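Local coordinates for protein putative esterase aq_1494 (Aquifex aeolicus, PDB 2EGR) that is a putative esterase of the 4-hydroxybenzoyl-CoA thioesterase family and probably hydrolyses fatty acyl-CoA thioesters, at residues 87-92 against 105-110. Numbering follows the deposited sequence.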
loop_
_atom_site.group_PDB
_atom_site.type_symbol
_atom_site.label_atom_id
_atom_site.label_comp_id
_atom_site.label_asym_id
_atom_site.label_seq_id
_atom_site.Cartn_x
_atom_site.Cartn_y
_atom_site.Cartn_z
ATOM N N PHE A 87 -9.760 1.713 24.743
ATOM C CA PHE A 87 -10.774 2.601 24.178
ATOM C C PHE A 87 -11.196 2.126 22.803
ATOM O O PHE A 87 -10.419 1.427 22.125
ATOM C CB PHE A 87 -10.285 4.061 24.126
ATOM C CG PHE A 87 -8.991 4.259 23.364
ATOM C CD1 PHE A 87 -9.008 4.666 22.028
ATOM C CD2 PHE A 87 -7.758 4.092 24.004
ATOM C CE1 PHE A 87 -7.800 4.892 21.342
ATOM C CE2 PHE A 87 -6.547 4.293 23.322
ATOM C CZ PHE A 87 -6.575 4.697 21.982
ATOM N N THR A 88 -12.416 2.490 22.419
ATOM C CA THR A 88 -13.079 2.039 21.181
ATOM C C THR A 88 -13.607 3.250 20.420
ATOM O O THR A 88 -14.344 4.077 20.986
ATOM C CB THR A 88 -14.258 1.038 21.473
ATOM O OG1 THR A 88 -13.739 -0.085 22.175
ATOM C CG2 THR A 88 -14.926 0.526 20.197
ATOM N N PHE A 89 -13.200 3.379 19.152
ATOM C CA PHE A 89 -13.786 4.363 18.269
ATOM C C PHE A 89 -14.776 3.739 17.316
ATOM O O PHE A 89 -14.584 2.592 16.877
ATOM C CB PHE A 89 -12.711 5.079 17.417
ATOM C CG PHE A 89 -11.807 5.983 18.191
ATOM C CD1 PHE A 89 -12.267 7.190 18.706
ATOM C CD2 PHE A 89 -10.464 5.657 18.355
ATOM C CE1 PHE A 89 -11.387 8.046 19.404
ATOM C CE2 PHE A 89 -9.581 6.506 19.042
ATOM C CZ PHE A 89 -10.045 7.690 19.576
ATOM N N SER A 90 -15.820 4.499 16.988
ATOM C CA SER A 90 -16.712 4.170 15.890
ATOM C C SER A 90 -16.520 5.184 14.768
ATOM O O SER A 90 -16.056 6.315 14.999
ATOM C CB SER A 90 -18.186 4.039 16.317
ATOM O OG SER A 90 -18.865 5.279 16.369
ATOM N N TYR A 91 -16.794 4.747 13.552
ATOM C CA TYR A 91 -16.558 5.559 12.373
ATOM C C TYR A 91 -17.738 5.374 11.460
ATOM O O TYR A 91 -18.252 4.233 11.299
ATOM C CB TYR A 91 -15.278 5.141 11.589
ATOM C CG TYR A 91 -14.040 4.943 12.397
ATOM C CD1 TYR A 91 -13.083 5.926 12.487
ATOM C CD2 TYR A 91 -13.809 3.755 13.046
ATOM C CE1 TYR A 91 -11.924 5.736 13.228
ATOM C CE2 TYR A 91 -12.671 3.548 13.788
ATOM C CZ TYR A 91 -11.739 4.535 13.891
ATOM O OH TYR A 91 -10.628 4.282 14.603
ATOM N N ILE A 92 -18.205 6.475 10.874
ATOM C CA ILE A 92 -19.093 6.416 9.730
ATOM C C ILE A 92 -18.459 7.168 8.562
ATOM O O ILE A 92 -17.997 8.299 8.715
ATOM C CB ILE A 92 -20.530 6.996 10.009
ATOM C CG1 ILE A 92 -21.150 6.287 11.215
ATOM C CG2 ILE A 92 -21.415 6.799 8.794
ATOM C CD1 ILE A 92 -22.112 7.162 12.036
ATOM N N THR A 105 -12.913 0.295 15.881
ATOM C CA THR A 105 -11.590 -0.160 16.273
ATOM C C THR A 105 -11.438 -0.056 17.789
ATOM O O THR A 105 -11.868 0.928 18.409
ATOM C CB THR A 105 -10.463 0.643 15.595
ATOM O OG1 THR A 105 -10.567 2.027 15.961
ATOM C CG2 THR A 105 -10.540 0.513 14.057
ATOM N N LYS A 106 -10.821 -1.081 18.375
ATOM C CA LYS A 106 -10.534 -1.097 19.802
ATOM C C LYS A 106 -9.033 -1.155 20.023
ATOM O O LYS A 106 -8.290 -1.876 19.297
ATOM C CB LYS A 106 -11.256 -2.263 20.483
ATOM C CG LYS A 106 -10.982 -2.370 21.958
ATOM C CD LYS A 106 -11.645 -3.605 22.553
ATOM C CE LYS A 106 -11.724 -3.483 24.070
ATOM N NZ LYS A 106 -12.022 -4.813 24.677
ATOM N N HIS A 107 -8.582 -0.388 21.010
ATOM C CA HIS A 107 -7.169 -0.127 21.262
ATOM C C HIS A 107 -6.800 -0.275 22.730
ATOM O O HIS A 107 -7.627 -0.112 23.616
ATOM C CB HIS A 107 -6.794 1.300 20.834
ATOM C CG HIS A 107 -7.136 1.617 19.413
ATOM N ND1 HIS A 107 -8.398 2.015 19.023
ATOM C CD2 HIS A 107 -6.396 1.554 18.288
ATOM C CE1 HIS A 107 -8.415 2.194 17.717
ATOM N NE2 HIS A 107 -7.216 1.904 17.244
ATOM N N CYS A 108 -5.537 -0.547 22.960
ATOM C CA CYS A 108 -4.983 -0.507 24.288
ATOM C C CYS A 108 -3.640 0.177 24.173
ATOM O O CYS A 108 -3.269 0.643 23.085
ATOM C CB CYS A 108 -4.914 -1.922 24.884
ATOM S SG CYS A 108 -3.721 -3.024 24.131
ATOM N N MET A 109 -2.930 0.301 25.293
ATOM C CA MET A 109 -1.694 1.057 25.318
ATOM C C MET A 109 -0.553 0.303 25.974
ATOM O O MET A 109 -0.751 -0.488 26.911
ATOM C CB MET A 109 -1.895 2.427 25.978
ATOM C CG MET A 109 -2.706 3.412 25.128
ATOM S SD MET A 109 -2.690 5.113 25.710
ATOM C CE MET A 109 -4.183 5.625 24.965
ATOM N N VAL A 110 0.644 0.561 25.470
ATOM C CA VAL A 110 1.827 -0.188 25.856
ATOM C C VAL A 110 2.996 0.748 26.167
ATOM O O VAL A 110 3.245 1.740 25.451
ATOM C CB VAL A 110 2.172 -1.258 24.751
ATOM C CG1 VAL A 110 3.656 -1.620 24.717
ATOM C CG2 VAL A 110 1.292 -2.495 24.916
#
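Phe87 lays its ring across the start of the His107 side chain: CB of His107 sits over one ring face, toward the rim, 3.8 Å from the ring centroid, a CH-pi contact. The two rings run near parallel, their planes 19° apart, but are slid so far that they barely overlap. The first torsion of Phe87 (chi1 56°) sets CG between the backbone N and the carbonyl carbon. The side chains of Phe89 and His107 cross at about a right angle. Further along, Tyr91 reaches back to Thr105, and its OH lies 2.6 Å from Thr105 OG1 in a hydrogen bond whose direction is open; the exact place of OG1 is less sure. On the other face of the sheet, Thr88 OG1 rests against CG of Lys106 at 3.6 Å.

Between the two layers of side chains the backbones pair as an antiparallel hairpin. Phe87 and His107 form one hydrogen-bonded pair, closed by two N-H...O bonds, of which His107 N to Phe87 O measures 2.8 Å. Phe89 and Thr105 form the next, again with two such bonds, Phe89 N to Thr105 O being 2.9 Å long. Thr88 and Lys106 make the non-hydrogen-bonded pair between them, where Thr88 CA makes a CA-H...O contact with Thr105 O at 3.2 Å.

Arg33 of helix 22-39 gives Tyr91 OH a second partner, and Phe29 stacks on the tyrosine ring. Met109 packs toward helix 120-126 through Val122. In this curled antiparallel sheet, consistent with the hotdog fold, strand 72-82 pairs with 86-95 and strand 52-63 with 98-111, while helices 22-39 and 120-126 pack on the face carrying Phe87, Phe89 and His107.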